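Long-range contact in cystalysin (Treponema denticola, PDB 1C7O), which belongs to the PLP-dependent aminotransferase class I and II family and here holds the ligand PPG in a pocket served by both subunits: residues 331-336 with 365-370. Sequence-based numbering, arbitrary orientation.
Sequences DFRALK and IGFERI. With PPG ((2E,3E)-4-(2-aminoethoxy)-2-[({3-hydroxy-2-methyl-5-[(phosphonooxy)methyl]pyridin-4-yl}methyl)imino]but-3-enoic acid), chain I.
Asp-331 OD1, lying over one face of the Phe-367 ring toward its rim, is gripped from opposite faces of its carboxylate by Arg-333: NE at 2.8 Å and the backbone N at 2.9 Å. The backbone bond closes an Asx turn where strand 327-331 leaves the small three-stranded antiparallel sheet, and Asp-331 and Phe-367 form a non-hydrogen-bonded pair between this strand and the central strand 367-371. Carboxylate and ring are stacked, their planes 22° apart. A bend at chi3 (-65°) swings the Arg-333 guanidinium round for a side-on salt bridge, in which NH2 reaches Asp-331 OD2 at 3.1 Å while also pairing with Glu-144. The same bend brings the guanidinium to Phe-367, whose CZ lies over its centre, 3.5 Å from Arg-333 CZ, although the two planes are tilted by 45°. Trp-329 also stacks on the Phe-367 ring. Beyond the strand pair, Phe-332 N donates a bent 2.8 Å hydrogen bond to Gly-366 O. Phe-332 is buried, with its ring nearly perpendicular to the Glu-368 carboxylate; its CD1 meets the aliphatic Glu-368 CG at 3.3 Å, and Met-342 and Met-346 of helix 339-350 pack on both side chains. Glu-368 OE1 lies close to Glu-356 OE2, a proximity that may favour protonation of one of them. Strand 367-371 links this corner to the ligand pocket: Arg-369 meets the PPG carboxylate with two nearly straight hydrogen bonds, NH1 to O3B at 2.7 Å and NH2 to O2B at 2.8 Å.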
loop_
_atom_site.group_PDB
_atom_site.type_symbol
_atom_site.label_atom_id
_atom_site.label_comp_id
_atom_site.label_asym_id
_atom_site.label_seq_id
_atom_site.Cartn_x
_atom_site.Cartn_y
_atom_site.Cartn_z
ATOM N N ASP A 331 25.058 -18.957 -16.012
ATOM C CA ASP A 331 25.264 -18.859 -17.457
ATOM C C ASP A 331 25.085 -20.179 -18.225
ATOM O O ASP A 331 25.980 -21.028 -18.250
ATOM C CB ASP A 331 26.662 -18.266 -17.715
ATOM C CG ASP A 331 27.017 -18.181 -19.200
ATOM O OD1 ASP A 331 26.105 -18.200 -20.059
ATOM O OD2 ASP A 331 28.231 -18.077 -19.500
ATOM N N PHE A 332 23.924 -20.329 -18.861
ATOM C CA PHE A 332 23.603 -21.524 -19.643
ATOM C C PHE A 332 23.842 -21.301 -21.137
ATOM O O PHE A 332 23.274 -22.010 -21.975
ATOM C CB PHE A 332 22.133 -21.925 -19.456
ATOM C CG PHE A 332 21.823 -22.553 -18.127
ATOM C CD1 PHE A 332 21.565 -21.769 -17.010
ATOM C CD2 PHE A 332 21.749 -23.934 -18.000
ATOM C CE1 PHE A 332 21.230 -22.353 -15.793
ATOM C CE2 PHE A 332 21.416 -24.522 -16.787
ATOM C CZ PHE A 332 21.156 -23.731 -15.683
ATOM N N ARG A 333 24.675 -20.325 -21.478
ATOM C CA ARG A 333 24.936 -20.033 -22.882
ATOM C C ARG A 333 25.499 -21.211 -23.690
ATOM O O ARG A 333 25.077 -21.455 -24.825
ATOM C CB ARG A 333 25.854 -18.809 -22.997
ATOM C CG ARG A 333 25.099 -17.480 -22.818
ATOM C CD ARG A 333 26.005 -16.256 -22.918
ATOM N NE ARG A 333 26.984 -16.208 -21.836
ATOM C CZ ARG A 333 27.820 -15.194 -21.631
ATOM N NH1 ARG A 333 27.788 -14.143 -22.436
ATOM N NH2 ARG A 333 28.689 -15.231 -20.628
ATOM N N ALA A 334 26.429 -21.956 -23.103
ATOM C CA ALA A 334 27.029 -23.084 -23.803
ATOM C C ALA A 334 25.977 -24.097 -24.243
ATOM O O ALA A 334 26.239 -24.938 -25.105
ATOM C CB ALA A 334 28.067 -23.753 -22.920
ATOM N N LEU A 335 24.789 -24.008 -23.655
ATOM C CA LEU A 335 23.698 -24.921 -23.980
ATOM C C LEU A 335 23.132 -24.629 -25.370
ATOM O O LEU A 335 22.339 -25.403 -25.911
ATOM C CB LEU A 335 22.592 -24.792 -22.935
ATOM C CG LEU A 335 21.991 -26.089 -22.399
ATOM C CD1 LEU A 335 23.068 -26.898 -21.688
ATOM C CD2 LEU A 335 20.855 -25.758 -21.442
ATOM N N LYS A 336 23.542 -23.501 -25.936
ATOM C CA LYS A 336 23.098 -23.084 -27.261
ATOM C C LYS A 336 21.586 -23.190 -27.489
ATOM O O LYS A 336 21.139 -23.571 -28.570
ATOM C CB LYS A 336 23.839 -23.887 -28.335
ATOM C CG LYS A 336 25.364 -23.892 -28.183
ATOM C CD LYS A 336 25.959 -22.484 -28.205
ATOM C CE LYS A 336 27.480 -22.524 -28.017
ATOM N NZ LYS A 336 28.108 -21.165 -27.971
ATOM N N ILE A 365 19.801 -12.881 -21.719
ATOM C CA ILE A 365 19.505 -14.010 -22.599
ATOM C C ILE A 365 20.606 -15.074 -22.508
ATOM O O ILE A 365 21.773 -14.819 -22.847
ATOM C CB ILE A 365 19.382 -13.525 -24.061
ATOM C CG1 ILE A 365 18.075 -12.751 -24.227
ATOM C CG2 ILE A 365 19.486 -14.695 -25.020
ATOM C CD1 ILE A 365 17.909 -12.129 -25.582
ATOM N N GLY A 366 20.219 -16.262 -22.043
ATOM C CA GLY A 366 21.155 -17.358 -21.892
ATOM C C GLY A 366 21.456 -17.616 -20.431
ATOM O O GLY A 366 22.049 -18.637 -20.082
ATOM N N PHE A 367 21.049 -16.688 -19.571
ATOM C CA PHE A 367 21.283 -16.830 -18.136
ATOM C C PHE A 367 20.008 -17.218 -17.408
ATOM O O PHE A 367 18.913 -17.147 -17.970
ATOM C CB PHE A 367 21.812 -15.525 -17.524
ATOM C CG PHE A 367 23.137 -15.083 -18.076
ATOM C CD1 PHE A 367 23.219 -14.494 -19.336
ATOM C CD2 PHE A 367 24.308 -15.278 -17.346
ATOM C CE1 PHE A 367 24.444 -14.109 -19.862
ATOM C CE2 PHE A 367 25.542 -14.897 -17.863
ATOM C CZ PHE A 367 25.608 -14.311 -19.126
ATOM N N GLU A 368 20.172 -17.619 -16.149
ATOM C CA GLU A 368 19.061 -18.006 -15.285
ATOM C C GLU A 368 19.381 -17.474 -13.889
ATOM O O GLU A 368 20.538 -17.508 -13.462
ATOM C CB GLU A 368 18.929 -19.532 -15.214
ATOM C CG GLU A 368 18.676 -20.232 -16.534
ATOM C CD GLU A 368 17.293 -19.969 -17.091
ATOM O OE1 GLU A 368 16.956 -20.562 -18.138
ATOM O OE2 GLU A 368 16.540 -19.171 -16.489
ATOM N N ARG A 369 18.370 -16.977 -13.181
ATOM C CA ARG A 369 18.587 -16.474 -11.828
ATOM C C ARG A 369 17.956 -17.446 -10.833
ATOM O O ARG A 369 16.751 -17.677 -10.854
ATOM C CB ARG A 369 17.967 -15.087 -11.653
ATOM C CG ARG A 369 18.589 -14.291 -10.512
ATOM C CD ARG A 369 17.751 -13.099 -10.148
ATOM N NE ARG A 369 16.492 -13.520 -9.555
ATOM C CZ ARG A 369 15.512 -12.690 -9.224
ATOM N NH1 ARG A 369 15.654 -11.389 -9.433
ATOM N NH2 ARG A 369 14.393 -13.164 -8.684
ATOM N N ILE A 370 18.778 -18.019 -9.964
ATOM C CA ILE A 370 18.296 -18.972 -8.979
ATOM C C ILE A 370 18.198 -18.352 -7.588
ATOM O O ILE A 370 19.121 -17.670 -7.134
ATOM C CB ILE A 370 19.228 -20.197 -8.918
ATOM C CG1 ILE A 370 18.634 -21.271 -8.006
ATOM C CG2 ILE A 370 20.605 -19.772 -8.412
ATOM C CD1 ILE A 370 19.456 -22.555 -7.966
HETATM N N1 PPG I . 14.187 -3.466 -6.121
HETATM C C2 PPG I . 15.038 -4.509 -6.460
HETATM C C2A PPG I . 16.371 -4.101 -6.995
HETATM C C3 PPG I . 14.556 -5.876 -6.223
HETATM O O3 PPG I . 15.470 -6.838 -6.608
HETATM C C4 PPG I . 13.284 -6.100 -5.672
HETATM C C4A PPG I . 12.765 -7.540 -5.625
HETATM C C5 PPG I . 12.442 -4.880 -5.347
HETATM C C6 PPG I . 12.954 -3.611 -5.595
HETATM C C5A PPG I . 10.965 -5.014 -4.806
HETATM O OP4 PPG I . 10.706 -4.093 -3.729
HETATM P P PPG I . 9.198 -3.890 -3.182
HETATM O OP1 PPG I . 8.448 -3.269 -4.299
HETATM O OP2 PPG I . 9.305 -2.986 -1.943
HETATM O OP3 PPG I . 8.722 -5.235 -2.780
HETATM N N4A PPG I . 12.168 -7.929 -6.882
HETATM C CAI PPG I . 11.722 -9.324 -7.044
HETATM C CBC PPG I . 12.578 -10.261 -7.845
HETATM O O2B PPG I . 12.196 -11.586 -8.078
HETATM O O3B PPG I . 13.712 -9.832 -8.327
HETATM C CBI PPG I . 10.533 -9.786 -6.380
HETATM C CGI PPG I . 9.339 -10.032 -7.109
HETATM O OET PPG I . 8.602 -8.972 -7.782
HETATM C CEI PPG I . 7.287 -9.581 -8.184
HETATM C CFI PPG I . 6.484 -9.974 -6.924
HETATM N NI PPG I . 5.253 -10.627 -7.238
#